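Local coordinates for endoglucanase family 5 (Clostridium acetobutylicum ATCC 824, PDB 6PZ7), which probably hydrolyses internal beta-1,4 linkages in cellulose and related plant polysaccharides, as a broad-specificity endoglucanase of glycoside hydrolase subfamily GH5_4, at residues 224-238 against 275-288. Residues are numbered along the deposited sequence; the frame is centred on the assembly and turned at random. Where two conformers were deposited one is given.
Sequences APYSFAMDPKGTSHW and KNNESSRASLAKFY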
loop_
_atom_site.group_PDB
_atom_site.type_symbol
_atom_site.label_atom_id
_atom_site.label_comp_id
_atom_site.label_asym_id
_atom_site.label_seq_id
_atom_site.Cartn_x
_atom_site.Cartn_y
_atom_site.Cartn_z
ATOM N N ALA A 224 -6.964 -4.254 11.320
ATOM C CA ALA A 224 -7.589 -5.162 12.289
ATOM C C ALA A 224 -7.218 -4.803 13.727
ATOM O O ALA A 224 -6.107 -4.325 13.988
ATOM C CB ALA A 224 -7.136 -6.601 12.020
ATOM N N PRO A 225 -8.105 -5.089 14.686
ATOM C CA PRO A 225 -9.520 -5.440 14.494
ATOM C C PRO A 225 -10.308 -4.195 14.139
ATOM O O PRO A 225 -10.091 -3.109 14.706
ATOM C CB PRO A 225 -9.935 -5.991 15.859
ATOM C CG PRO A 225 -9.020 -5.310 16.844
ATOM C CD PRO A 225 -7.748 -4.965 16.107
ATOM N N TYR A 226 -11.239 -4.344 13.200
ATOM C CA TYR A 226 -11.983 -3.230 12.628
ATOM C C TYR A 226 -12.591 -2.308 13.676
ATOM O O TYR A 226 -12.489 -1.068 13.588
ATOM C CB TYR A 226 -13.083 -3.788 11.715
ATOM C CG TYR A 226 -14.027 -2.734 11.182
ATOM C CD1 TYR A 226 -15.217 -2.466 11.819
ATOM C CD2 TYR A 226 -13.696 -1.992 10.053
ATOM C CE1 TYR A 226 -16.095 -1.492 11.342
ATOM C CE2 TYR A 226 -14.559 -1.001 9.571
ATOM C CZ TYR A 226 -15.743 -0.772 10.222
ATOM O OH TYR A 226 -16.608 0.198 9.733
ATOM N N SER A 227 -13.272 -2.874 14.661
ATOM C CA SER A 227 -14.012 -2.027 15.583
ATOM C C SER A 227 -13.089 -1.104 16.370
ATOM O O SER A 227 -13.414 0.069 16.589
ATOM C CB SER A 227 -14.862 -2.894 16.523
ATOM O OG SER A 227 -15.912 -3.537 15.797
ATOM N N PHE A 228 -11.957 -1.618 16.820
ATOM C CA PHE A 228 -10.972 -0.798 17.523
ATOM C C PHE A 228 -10.250 0.150 16.564
ATOM O O PHE A 228 -10.054 1.343 16.847
ATOM C CB PHE A 228 -9.944 -1.709 18.188
ATOM C CG PHE A 228 -8.790 -0.963 18.815
ATOM C CD1 PHE A 228 -7.593 -0.770 18.116
ATOM C CD2 PHE A 228 -8.917 -0.438 20.102
ATOM C CE1 PHE A 228 -6.561 -0.088 18.687
ATOM C CE2 PHE A 228 -7.873 0.250 20.668
ATOM C CZ PHE A 228 -6.695 0.441 19.958
ATOM N N ALA A 229 -9.784 -0.370 15.433
ATOM C CA ALA A 229 -8.791 0.327 14.628
ATOM C C ALA A 229 -9.425 1.370 13.726
ATOM O O ALA A 229 -8.843 2.455 13.524
ATOM C CB ALA A 229 -8.025 -0.696 13.795
ATOM N N MET A 230 -10.562 1.058 13.092
ATOM C CA MET A 230 -11.181 1.932 12.103
ATOM C C MET A 230 -12.445 2.625 12.567
ATOM O O MET A 230 -12.697 3.753 12.163
ATOM C CB MET A 230 -11.540 1.175 10.813
ATOM C CG MET A 230 -10.425 0.496 10.078
ATOM S SD MET A 230 -10.880 0.035 8.382
ATOM C CE MET A 230 -10.340 1.441 7.474
ATOM N N ASP A 231 -13.271 1.947 13.346
ATOM C CA ASP A 231 -14.625 2.430 13.617
ATOM C C ASP A 231 -14.620 3.490 14.706
ATOM O O ASP A 231 -14.280 3.179 15.855
ATOM C CB ASP A 231 -15.515 1.249 14.031
ATOM C CG ASP A 231 -16.981 1.615 14.138
ATOM O OD1 ASP A 231 -17.326 2.801 14.004
ATOM O OD2 ASP A 231 -17.776 0.675 14.379
ATOM N N PRO A 232 -14.986 4.738 14.398
ATOM C CA PRO A 232 -14.993 5.749 15.451
ATOM C C PRO A 232 -15.974 5.440 16.558
ATOM O O PRO A 232 -15.813 5.972 17.658
ATOM C CB PRO A 232 -15.363 7.051 14.723
ATOM C CG PRO A 232 -16.098 6.607 13.538
ATOM C CD PRO A 232 -15.470 5.288 13.119
ATOM N N LYS A 233 -16.971 4.592 16.298
ATOM C CA LYS A 233 -17.962 4.202 17.300
ATOM C C LYS A 233 -17.593 2.938 18.051
ATOM O O LYS A 233 -18.313 2.557 18.980
ATOM C CB LYS A 233 -19.310 3.954 16.608
ATOM C CG LYS A 233 -19.792 5.090 15.731
ATOM C CD LYS A 233 -21.117 4.747 15.033
ATOM C CE LYS A 233 -21.054 3.429 14.251
ATOM N NZ LYS A 233 -19.947 3.382 13.222
ATOM N N GLY A 234 -16.479 2.291 17.692
ATOM C CA GLY A 234 -16.058 1.072 18.324
ATOM C C GLY A 234 -15.237 1.309 19.569
ATOM O O GLY A 234 -14.871 2.435 19.900
ATOM N N THR A 235 -14.906 0.208 20.235
ATOM C CA THR A 235 -14.127 0.232 21.461
ATOM C C THR A 235 -12.822 0.995 21.291
ATOM O O THR A 235 -12.206 1.018 20.214
ATOM C CB THR A 235 -13.805 -1.196 21.911
ATOM O OG1 THR A 235 -13.122 -1.156 23.175
ATOM C CG2 THR A 235 -12.936 -1.934 20.912
ATOM N N SER A 236 -12.366 1.579 22.398
ATOM C CA SER A 236 -11.073 2.237 22.458
ATOM C C SER A 236 -10.014 1.420 23.183
ATOM O O SER A 236 -8.907 1.918 23.400
ATOM C CB SER A 236 -11.210 3.597 23.138
ATOM O OG SER A 236 -11.599 3.426 24.476
ATOM N N HIS A 237 -10.318 0.166 23.527
ATOM C CA HIS A 237 -9.390 -0.696 24.240
ATOM C C HIS A 237 -8.980 -1.892 23.414
ATOM O O HIS A 237 -9.801 -2.505 22.730
ATOM C CB HIS A 237 -10.014 -1.165 25.572
ATOM C CG HIS A 237 -10.254 -0.036 26.524
ATOM N ND1 HIS A 237 -11.518 0.380 26.886
ATOM C CD2 HIS A 237 -9.391 0.805 27.141
ATOM C CE1 HIS A 237 -11.421 1.402 27.719
ATOM N NE2 HIS A 237 -10.141 1.678 27.897
ATOM N N TRP A 238 -7.691 -2.200 23.455
ATOM C CA TRP A 238 -7.152 -3.396 22.827
ATOM C C TRP A 238 -6.136 -3.970 23.782
ATOM O O TRP A 238 -5.271 -3.235 24.266
ATOM C CB TRP A 238 -6.467 -3.084 21.475
ATOM C CG TRP A 238 -6.146 -4.336 20.687
ATOM C CD1 TRP A 238 -6.931 -4.883 19.715
ATOM C CD2 TRP A 238 -5.004 -5.193 20.815
ATOM N NE1 TRP A 238 -6.356 -6.033 19.236
ATOM C CE2 TRP A 238 -5.163 -6.236 19.884
ATOM C CE3 TRP A 238 -3.871 -5.192 21.648
ATOM C CZ2 TRP A 238 -4.249 -7.262 19.761
ATOM C CZ3 TRP A 238 -2.948 -6.202 21.507
ATOM C CH2 TRP A 238 -3.156 -7.243 20.574
ATOM N N LYS A 275 -8.209 7.500 19.414
ATOM C CA LYS A 275 -9.317 7.556 20.359
ATOM C C LYS A 275 -8.798 7.917 21.747
ATOM O O LYS A 275 -9.265 7.393 22.767
ATOM C CB LYS A 275 -10.084 6.242 20.402
ATOM C CG LYS A 275 -10.736 5.814 19.085
ATOM C CD LYS A 275 -11.322 4.396 19.189
ATOM C CE LYS A 275 -12.105 4.043 17.932
ATOM N NZ LYS A 275 -12.385 2.573 17.851
ATOM N N ASN A 276 -7.805 8.794 21.828
ATOM C CA ASN A 276 -7.181 9.168 23.098
ATOM C C ASN A 276 -6.722 7.935 23.864
ATOM O O ASN A 276 -6.952 7.799 25.080
ATOM C CB ASN A 276 -8.128 10.003 23.979
ATOM C CG ASN A 276 -8.171 11.445 23.601
ATOM O OD1 ASN A 276 -7.146 12.052 23.322
ATOM N ND2 ASN A 276 -9.372 12.016 23.595
ATOM N N ASN A 277 -6.063 7.029 23.156
ATOM C CA ASN A 277 -5.875 5.658 23.623
ATOM C C ASN A 277 -4.527 5.125 23.159
ATOM O O ASN A 277 -4.415 3.988 22.694
ATOM C CB ASN A 277 -7.024 4.751 23.165
ATOM C CG ASN A 277 -7.109 4.649 21.652
ATOM O OD1 ASN A 277 -6.694 5.544 20.916
ATOM N ND2 ASN A 277 -7.712 3.571 21.176
ATOM N N GLU A 278 -3.483 5.944 23.277
ATOM C CA GLU A 278 -2.174 5.570 22.728
ATOM C C GLU A 278 -1.691 4.231 23.265
ATOM O O GLU A 278 -1.090 3.448 22.514
ATOM C CB GLU A 278 -1.111 6.658 22.989
ATOM C CG GLU A 278 0.236 6.283 22.303
ATOM C CD GLU A 278 1.316 7.298 22.501
ATOM O OE1 GLU A 278 1.116 8.267 23.277
ATOM O OE2 GLU A 278 2.372 7.140 21.894
ATOM N N SER A 279 -1.928 3.937 24.548
ATOM C CA SER A 279 -1.431 2.690 25.117
ATOM C C SER A 279 -2.030 1.481 24.412
ATOM O O SER A 279 -1.328 0.512 24.105
ATOM C CB SER A 279 -1.770 2.649 26.604
ATOM O OG SER A 279 -1.207 3.756 27.261
ATOM N N SER A 280 -3.341 1.495 24.205
ATOM C CA SER A 280 -3.976 0.392 23.481
ATOM C C SER A 280 -3.475 0.306 22.050
ATOM O O SER A 280 -3.280 -0.792 21.514
ATOM C CB SER A 280 -5.500 0.572 23.473
ATOM O OG SER A 280 -6.085 0.211 24.725
ATOM N N ARG A 281 -3.360 1.452 21.394
ATOM C CA ARG A 281 -2.872 1.451 20.021
ATOM C C ARG A 281 -1.465 0.885 19.933
ATOM O O ARG A 281 -1.149 0.145 18.996
ATOM C CB ARG A 281 -2.891 2.880 19.459
ATOM C CG ARG A 281 -4.286 3.499 19.338
ATOM C CD ARG A 281 -4.235 4.969 18.971
ATOM N NE ARG A 281 -3.819 5.164 17.580
ATOM C CZ ARG A 281 -3.388 6.315 17.083
ATOM N NH1 ARG A 281 -3.200 7.366 17.877
ATOM N NH2 ARG A 281 -3.119 6.413 15.783
ATOM N N ALA A 282 -0.606 1.215 20.906
ATOM C CA ALA A 282 0.752 0.677 20.960
ATOM C C ALA A 282 0.756 -0.810 21.264
ATOM O O ALA A 282 1.543 -1.554 20.686
ATOM C CB ALA A 282 1.582 1.460 21.983
ATOM N N SER A 283 -0.106 -1.261 22.165
ATOM C CA SER A 283 -0.197 -2.702 22.429
ATOM C C SER A 283 -0.588 -3.471 21.173
ATOM O O SER A 283 0.010 -4.494 20.833
ATOM C CB SER A 283 -1.216 -2.966 23.529
ATOM O OG SER A 283 -0.797 -2.486 24.806
ATOM N N LEU A 284 -1.536 -2.934 20.415
ATOM C CA LEU A 284 -1.949 -3.551 19.160
ATOM C C LEU A 284 -0.795 -3.572 18.180
ATOM O O LEU A 284 -0.492 -4.601 17.568
ATOM C CB LEU A 284 -3.162 -2.823 18.566
ATOM C CG LEU A 284 -3.497 -3.183 17.112
ATOM C CD1 LEU A 284 -3.818 -4.668 16.951
ATOM C CD2 LEU A 284 -4.686 -2.337 16.655
ATOM N N ALA A 285 -0.146 -2.417 17.978
ATOM C CA ALA A 285 0.927 -2.340 16.982
ATOM C C ALA A 285 2.065 -3.270 17.350
ATOM O O ALA A 285 2.642 -3.929 16.481
ATOM C CB ALA A 285 1.432 -0.906 16.850
ATOM N N LYS A 286 2.418 -3.327 18.632
ATOM C CA LYS A 286 3.519 -4.192 19.036
ATOM C C LYS A 286 3.237 -5.639 18.651
ATOM O O LYS A 286 4.091 -6.329 18.076
ATOM C CB LYS A 286 3.748 -4.072 20.537
ATOM C CG LYS A 286 4.927 -4.889 21.016
ATOM C CD LYS A 286 5.176 -4.664 22.519
ATOM C CE LYS A 286 6.338 -5.519 23.018
ATOM N NZ LYS A 286 6.865 -5.038 24.329
ATOM N N PHE A 287 2.040 -6.135 18.992
ATOM C CA PHE A 287 1.686 -7.519 18.698
ATOM C C PHE A 287 1.551 -7.731 17.202
ATOM O O PHE A 287 2.044 -8.736 16.672
ATOM C CB PHE A 287 0.399 -7.913 19.413
ATOM C CG PHE A 287 0.058 -9.357 19.253
ATOM C CD1 PHE A 287 0.658 -10.320 20.049
ATOM C CD2 PHE A 287 -0.820 -9.774 18.275
ATOM C CE1 PHE A 287 0.366 -11.657 19.871
ATOM C CE2 PHE A 287 -1.109 -11.128 18.111
ATOM C CZ PHE A 287 -0.513 -12.053 18.895
ATOM N N TYR A 288 0.926 -6.793 16.493
ATOM C CA TYR A 288 0.711 -6.939 15.058
ATOM C C TYR A 288 2.041 -7.057 14.340
ATOM O O TYR A 288 2.258 -7.994 13.568
ATOM C CB TYR A 288 -0.113 -5.738 14.579
ATOM C CG TYR A 288 -0.767 -5.804 13.224
ATOM C CD1 TYR A 288 -2.083 -5.401 13.076
ATOM C CD2 TYR A 288 -0.081 -6.207 12.091
ATOM C CE1 TYR A 288 -2.721 -5.393 11.808
ATOM C CE2 TYR A 288 -0.702 -6.226 10.821
ATOM C CZ TYR A 288 -2.007 -5.830 10.700
ATOM O OH TYR A 288 -2.555 -5.849 9.422
HETATM O O HOH W 1 -8.109 3.192 18.234
#
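The indole of Trp238 crosses the side chain of Leu284, in helix 278-294, at about a right angle; Leu284 CA stands 3.7 Å from the centroid of the six-membered ring, 19° off the normal, in a CH-pi contact. The CD1 branch of Leu284 covers the same indole at CE2, 3.6 Å away, while its CD2 branch turns to Phe228 and meets CE1 at 3.6 Å. With CG anti to the backbone N (chi1 174°), the Phe228 ring reaches the first turn of the helix, where Arg281 N meets its edge; CB of Trp238 sits over the centre of one face, and a water bridging Phe228 O and Asn277 ND2 lies toward the rim of the other. In the (beta/alpha)8 barrel of this family 5 enzyme, the loop after strand 216-221 thus packs on the start of the helix that follows strand 265-270. There Asn277 ND2 donates to Ser236 O at 3.0 Å; the oxygen lies close to the amide plane, but ND2 stands above the carbonyl plane. Trp238 N gives Ser280 OG a fairly straight bond (163°). Toward the more exposed turn 231-234, extended Lys275 takes over: its NZ donates to Phe228 O, Asp231 O and Thr235 O, each at 2.8 Å, enough to occupy all three ammonium hydrogens, and the weak bond to Gly234 O must share one. Pro232 and Lys233 are exposed here, and the imidazole of His237 merely skirts the helix.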